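Local coordinates for uncharacterized hypothetical protein (Bacteroides uniformis, PDB 4EIU) that is of unknown function but belongs to the DUF3823 family, whose N-terminal domain falls in the transthyretin clan of beta-sandwich folds, at residues Arg180-Gly192 against Glu202-Gly214. Sequence-based numbering, arbitrary orientation.
Sequences RDERWSSSINYEG and EVTIQSNGNVPSG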
loop_
_atom_site.group_PDB
_atom_site.type_symbol
_atom_site.label_atom_id
_atom_site.label_comp_id
_atom_site.label_asym_id
_atom_site.label_seq_id
_atom_site.Cartn_x
_atom_site.Cartn_y
_atom_site.Cartn_z
ATOM N N ARG A 180 -11.063 -2.718 -9.619
ATOM C CA ARG A 180 -12.043 -3.543 -8.973
ATOM C C ARG A 180 -13.250 -3.649 -9.900
ATOM O O ARG A 180 -13.580 -2.677 -10.574
ATOM C CB ARG A 180 -12.474 -2.947 -7.645
ATOM C CG ARG A 180 -13.169 -1.587 -7.733
ATOM C CD ARG A 180 -13.293 -0.935 -6.367
ATOM N NE ARG A 180 -14.030 0.322 -6.422
ATOM C CZ ARG A 180 -13.568 1.477 -6.910
ATOM N NH1 ARG A 180 -12.339 1.593 -7.415
ATOM N NH2 ARG A 180 -14.358 2.547 -6.894
ATOM N N ASP A 181 -13.846 -4.833 -9.952
ATOM C CA ASP A 181 -15.190 -5.010 -10.534
ATOM C C ASP A 181 -16.194 -4.983 -9.372
ATOM O O ASP A 181 -16.214 -5.871 -8.489
ATOM C CB ASP A 181 -15.283 -6.310 -11.331
ATOM C CG ASP A 181 -16.447 -6.302 -12.314
ATOM O OD1 ASP A 181 -17.586 -5.970 -11.888
ATOM O OD2 ASP A 181 -16.221 -6.626 -13.501
ATOM N N GLU A 182 -17.015 -3.938 -9.379
ATOM C CA GLU A 182 -18.025 -3.729 -8.333
ATOM C C GLU A 182 -19.211 -4.694 -8.354
ATOM O O GLU A 182 -20.014 -4.701 -7.420
ATOM C CB GLU A 182 -18.526 -2.292 -8.390
ATOM C CG GLU A 182 -17.416 -1.276 -8.122
ATOM C CD GLU A 182 -17.853 -0.146 -7.226
ATOM O OE1 GLU A 182 -19.026 0.255 -7.303
ATOM O OE2 GLU A 182 -17.015 0.344 -6.434
ATOM N N ARG A 183 -19.337 -5.512 -9.395
ATOM C CA ARG A 183 -20.368 -6.562 -9.393
ATOM C C ARG A 183 -20.031 -7.671 -8.388
ATOM O O ARG A 183 -20.922 -8.297 -7.784
ATOM C CB ARG A 183 -20.497 -7.195 -10.788
ATOM C CG ARG A 183 -20.936 -6.245 -11.893
ATOM C CD ARG A 183 -20.952 -6.936 -13.259
ATOM N NE ARG A 183 -19.596 -7.073 -13.808
ATOM C CZ ARG A 183 -19.312 -7.249 -15.100
ATOM N NH1 ARG A 183 -20.275 -7.303 -16.025
ATOM N NH2 ARG A 183 -18.045 -7.359 -15.483
ATOM N N TRP A 184 -18.733 -7.934 -8.243
ATOM C CA TRP A 184 -18.246 -9.125 -7.548
ATOM C C TRP A 184 -17.313 -8.834 -6.400
ATOM O O TRP A 184 -17.161 -9.666 -5.508
ATOM C CB TRP A 184 -17.549 -10.044 -8.548
ATOM C CG TRP A 184 -18.396 -10.355 -9.759
ATOM C CD1 TRP A 184 -19.690 -10.865 -9.781
ATOM C CD2 TRP A 184 -18.017 -10.198 -11.177
ATOM N NE1 TRP A 184 -20.132 -11.021 -11.077
ATOM C CE2 TRP A 184 -19.174 -10.639 -11.961
ATOM C CE3 TRP A 184 -16.877 -9.745 -11.844
ATOM C CZ2 TRP A 184 -19.170 -10.628 -13.355
ATOM C CZ3 TRP A 184 -16.877 -9.741 -13.245
ATOM C CH2 TRP A 184 -18.003 -10.173 -13.984
ATOM N N SER A 185 -16.672 -7.679 -6.422
ATOM C CA SER A 185 -15.828 -7.267 -5.297
ATOM C C SER A 185 -16.684 -7.192 -4.016
ATOM O O SER A 185 -17.894 -6.913 -4.071
ATOM C CB SER A 185 -15.141 -5.934 -5.592
ATOM O OG SER A 185 -14.231 -6.081 -6.677
ATOM N N SER A 186 -16.067 -7.497 -2.879
ATOM C CA SER A 186 -16.773 -7.524 -1.619
ATOM C C SER A 186 -15.903 -6.958 -0.527
ATOM O O SER A 186 -14.734 -6.623 -0.748
ATOM C CB SER A 186 -17.229 -8.945 -1.268
ATOM O OG SER A 186 -16.152 -9.797 -0.890
ATOM N N SER A 187 -16.483 -6.834 0.656
ATOM C CA SER A 187 -15.724 -6.374 1.793
ATOM C C SER A 187 -16.369 -6.734 3.123
ATOM O O SER A 187 -17.528 -7.168 3.164
ATOM C CB SER A 187 -15.459 -4.870 1.650
ATOM O OG SER A 187 -16.634 -4.110 1.752
ATOM N N ILE A 188 -15.587 -6.652 4.198
ATOM C CA ILE A 188 -16.111 -6.743 5.552
ATOM C C ILE A 188 -15.578 -5.527 6.275
ATOM O O ILE A 188 -14.372 -5.272 6.215
ATOM C CB ILE A 188 -15.645 -8.000 6.316
ATOM C CG1 ILE A 188 -15.929 -9.288 5.519
ATOM C CG2 ILE A 188 -16.375 -8.084 7.654
ATOM C CD1 ILE A 188 -15.127 -10.484 5.997
ATOM N N ASN A 189 -16.464 -4.776 6.926
ATOM C CA ASN A 189 -16.099 -3.628 7.746
ATOM C C ASN A 189 -16.111 -4.018 9.209
ATOM O O ASN A 189 -16.939 -4.800 9.610
ATOM C CB ASN A 189 -17.105 -2.494 7.568
ATOM C CG ASN A 189 -17.173 -1.999 6.152
ATOM O OD1 ASN A 189 -16.175 -1.704 5.569
ATOM N ND2 ASN A 189 -18.373 -1.924 5.591
ATOM N N TYR A 190 -15.192 -3.457 10.001
ATOM C CA TYR A 190 -15.078 -3.758 11.435
ATOM C C TYR A 190 -15.186 -2.460 12.225
ATOM O O TYR A 190 -14.512 -1.486 11.917
ATOM C CB TYR A 190 -13.734 -4.442 11.718
ATOM C CG TYR A 190 -13.617 -5.762 11.005
ATOM C CD1 TYR A 190 -14.216 -6.908 11.525
ATOM C CD2 TYR A 190 -12.976 -5.863 9.791
ATOM C CE1 TYR A 190 -14.150 -8.131 10.858
ATOM C CE2 TYR A 190 -12.896 -7.081 9.123
ATOM C CZ TYR A 190 -13.464 -8.203 9.657
ATOM O OH TYR A 190 -13.351 -9.374 8.964
ATOM N N GLU A 191 -16.032 -2.446 13.239
ATOM C CA GLU A 191 -16.260 -1.226 14.006
ATOM C C GLU A 191 -15.209 -1.120 15.116
ATOM O O GLU A 191 -14.850 -2.124 15.749
ATOM C CB GLU A 191 -17.673 -1.213 14.580
ATOM C CG GLU A 191 -18.109 0.176 15.037
ATOM C CD GLU A 191 -19.186 0.140 16.101
ATOM O OE1 GLU A 191 -20.045 -0.760 16.049
ATOM O OE2 GLU A 191 -19.164 1.010 16.999
ATOM N N GLY A 192 -14.698 0.083 15.356
ATOM C CA GLY A 192 -13.825 0.283 16.513
ATOM C C GLY A 192 -12.660 -0.691 16.427
ATOM O O GLY A 192 -12.089 -0.884 15.336
ATOM N N GLU A 202 -7.690 -16.959 10.210
ATOM C CA GLU A 202 -8.267 -17.018 8.858
ATOM C C GLU A 202 -9.677 -16.435 8.847
ATOM O O GLU A 202 -10.534 -16.900 9.581
ATOM C CB GLU A 202 -8.284 -18.450 8.352
ATOM C CG GLU A 202 -6.896 -19.060 8.246
ATOM C CD GLU A 202 -6.914 -20.486 7.731
ATOM O OE1 GLU A 202 -7.817 -20.835 6.944
ATOM O OE2 GLU A 202 -6.014 -21.261 8.104
ATOM N N VAL A 203 -9.878 -15.364 8.082
ATOM C CA VAL A 203 -11.184 -14.725 7.906
ATOM C C VAL A 203 -11.762 -15.187 6.557
ATOM O O VAL A 203 -11.097 -15.105 5.515
ATOM C CB VAL A 203 -11.066 -13.182 7.940
ATOM C CG1 VAL A 203 -12.409 -12.514 7.655
ATOM C CG2 VAL A 203 -10.469 -12.696 9.264
ATOM N N THR A 204 -12.992 -15.685 6.580
ATOM C CA THR A 204 -13.685 -16.109 5.366
ATOM C C THR A 204 -14.345 -14.897 4.739
ATOM O O THR A 204 -15.052 -14.149 5.425
ATOM C CB THR A 204 -14.792 -17.109 5.655
ATOM O OG1 THR A 204 -14.242 -18.211 6.385
ATOM C CG2 THR A 204 -15.421 -17.606 4.339
ATOM N N ILE A 205 -14.122 -14.720 3.443
ATOM C CA ILE A 205 -14.794 -13.684 2.673
ATOM C C ILE A 205 -15.305 -14.254 1.333
ATOM O O ILE A 205 -14.722 -15.202 0.803
ATOM C CB ILE A 205 -13.874 -12.472 2.497
ATOM C CG1 ILE A 205 -14.641 -11.297 1.879
ATOM C CG2 ILE A 205 -12.618 -12.847 1.714
ATOM C CD1 ILE A 205 -14.002 -9.956 2.149
ATOM N N GLN A 206 -16.395 -13.663 0.828
ATOM C CA GLN A 206 -17.133 -14.132 -0.334
ATOM C C GLN A 206 -17.390 -13.016 -1.317
ATOM O O GLN A 206 -17.744 -11.900 -0.912
ATOM C CB GLN A 206 -18.499 -14.668 0.102
ATOM C CG GLN A 206 -18.594 -16.171 0.111
ATOM C CD GLN A 206 -20.026 -16.639 0.262
ATOM O OE1 GLN A 206 -20.452 -16.948 1.350
ATOM N NE2 GLN A 206 -20.775 -16.658 -0.832
ATOM N N SER A 207 -17.251 -13.332 -2.606
ATOM C CA SER A 207 -17.597 -12.394 -3.674
ATOM C C SER A 207 -19.099 -12.081 -3.637
ATOM O O SER A 207 -19.874 -12.786 -3.006
ATOM C CB SER A 207 -17.202 -12.959 -5.056
ATOM O OG SER A 207 -18.066 -14.012 -5.484
ATOM N N ASN A 208 -19.468 -10.963 -4.258
ATOM C CA ASN A 208 -20.858 -10.621 -4.512
ATOM C C ASN A 208 -21.192 -11.099 -5.914
ATOM O O ASN A 208 -20.318 -11.662 -6.627
ATOM C CB ASN A 208 -21.074 -9.107 -4.417
ATOM C CG ASN A 208 -21.112 -8.613 -2.991
ATOM O OD1 ASN A 208 -21.910 -9.078 -2.190
ATOM N ND2 ASN A 208 -20.248 -7.666 -2.669
ATOM N N GLY A 209 -22.459 -10.886 -6.302
ATOM C CA GLY A 209 -22.875 -11.157 -7.660
ATOM C C GLY A 209 -22.547 -12.707 -7.941
ATOM O O GLY A 209 -22.386 -13.575 -6.995
ATOM N N ASN A 210 -22.491 -12.938 -9.287
ATOM C CA ASN A 210 -22.212 -14.262 -9.836
ATOM C C ASN A 210 -21.400 -14.090 -11.097
ATOM O O ASN A 210 -21.876 -13.500 -12.072
ATOM C CB ASN A 210 -23.514 -14.992 -10.147
ATOM C CG ASN A 210 -24.344 -15.200 -8.888
ATOM O OD1 ASN A 210 -25.325 -14.352 -8.713
ATOM N ND2 ASN A 210 -23.726 -16.136 -7.965
ATOM N N VAL A 211 -20.151 -14.561 -11.072
ATOM C CA VAL A 211 -19.292 -14.472 -12.251
ATOM C C VAL A 211 -19.682 -15.607 -13.188
ATOM O O VAL A 211 -19.811 -16.751 -12.738
ATOM C CB VAL A 211 -17.792 -14.572 -11.902
ATOM C CG1 VAL A 211 -16.939 -14.362 -13.162
ATOM C CG2 VAL A 211 -17.433 -13.551 -10.819
ATOM N N PRO A 212 -19.890 -15.307 -14.487
ATOM C CA PRO A 212 -20.336 -16.365 -15.405
ATOM C C PRO A 212 -19.322 -17.508 -15.520
ATOM O O PRO A 212 -18.111 -17.264 -15.541
ATOM C CB PRO A 212 -20.481 -15.643 -16.751
ATOM C CG PRO A 212 -20.531 -14.197 -16.426
ATOM C CD PRO A 212 -19.680 -14.028 -15.198
ATOM N N SER A 213 -19.829 -18.743 -15.581
ATOM C CA SER A 213 -18.975 -19.927 -15.711
ATOM C C SER A 213 -18.236 -19.904 -17.058
ATOM O O SER A 213 -18.736 -19.303 -18.044
ATOM C CB SER A 213 -19.815 -21.175 -15.561
ATOM O OG SER A 213 -20.848 -21.123 -16.503
ATOM N N GLY A 214 -17.006 -20.464 -17.047
ATOM C CA GLY A 214 -16.139 -20.428 -18.228
ATOM C C GLY A 214 -15.168 -19.257 -18.185
ATOM O O GLY A 214 -14.245 -19.186 -18.985
HETATM O O HOH W 1 -19.656 -6.847 0.276
#
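Asn-208 reaches Ser-185 and Trp-184 through two hydrogen bonds. Its backbone N donates to Trp-184 O at 2.9 Å, from above the carbonyl plane. Its side-chain ND2 donates to Ser-185 O at 2.8 Å, with that oxygen lying in the amide plane. A water takes the second bond from ND2 and also accepts from Ser-187 N. Ser-186 OG donates to Gln-206 O at 2.6 Å. A chi1 of 72° tucks this hydroxyl between its own backbone N and carbonyl carbon, facing strand 202-206. Ser-207 OG turns instead to Ile-130 N, and Asn-210 ND2 to Asn-127 O, both outside the contact.

The Trp-184 indole lies between two layers. In one of its two conformers, Val-211 CG2 sits over one face, 3.4 Å from the centroid of the five-membered ring, in a CH-pi contact. Arg-183 CB and Asp-181 OD1 lie over the rim of the opposite face. Asn-208 O comes in at the edge, 3.3 Å from Trp-184 CD1. Pro-212 CD lies 3.9 Å from Trp-184 CZ2. Tyr-171 meets the indole edge-to-face. With only an alanine in place of Trp-184, the methyl of Val-211 and the ring of Pro-212 would probably face a gap.

Asp-181 OD1 accepts from Arg-183 N in an Asx turn, and its carboxylate takes NE and NH2 of Arg-183 side-on. Toward the other end the contact is mostly apolar. Ile-188 CD1 meets Val-203 CG1 at 3.8 Å, and Ile-188 CG1 packs on Ile-205 CD1.

Strands 186-189 and 202-206 are edge strands of two different antiparallel sheets, their N-to-C directions at 138°, roughly antiparallel but splayed. One backbone bond and two side-chain bonds satisfy three carbonyls at this junction. The sheets therefore meet through polar links and side-chain packing, not through a continuous ladder.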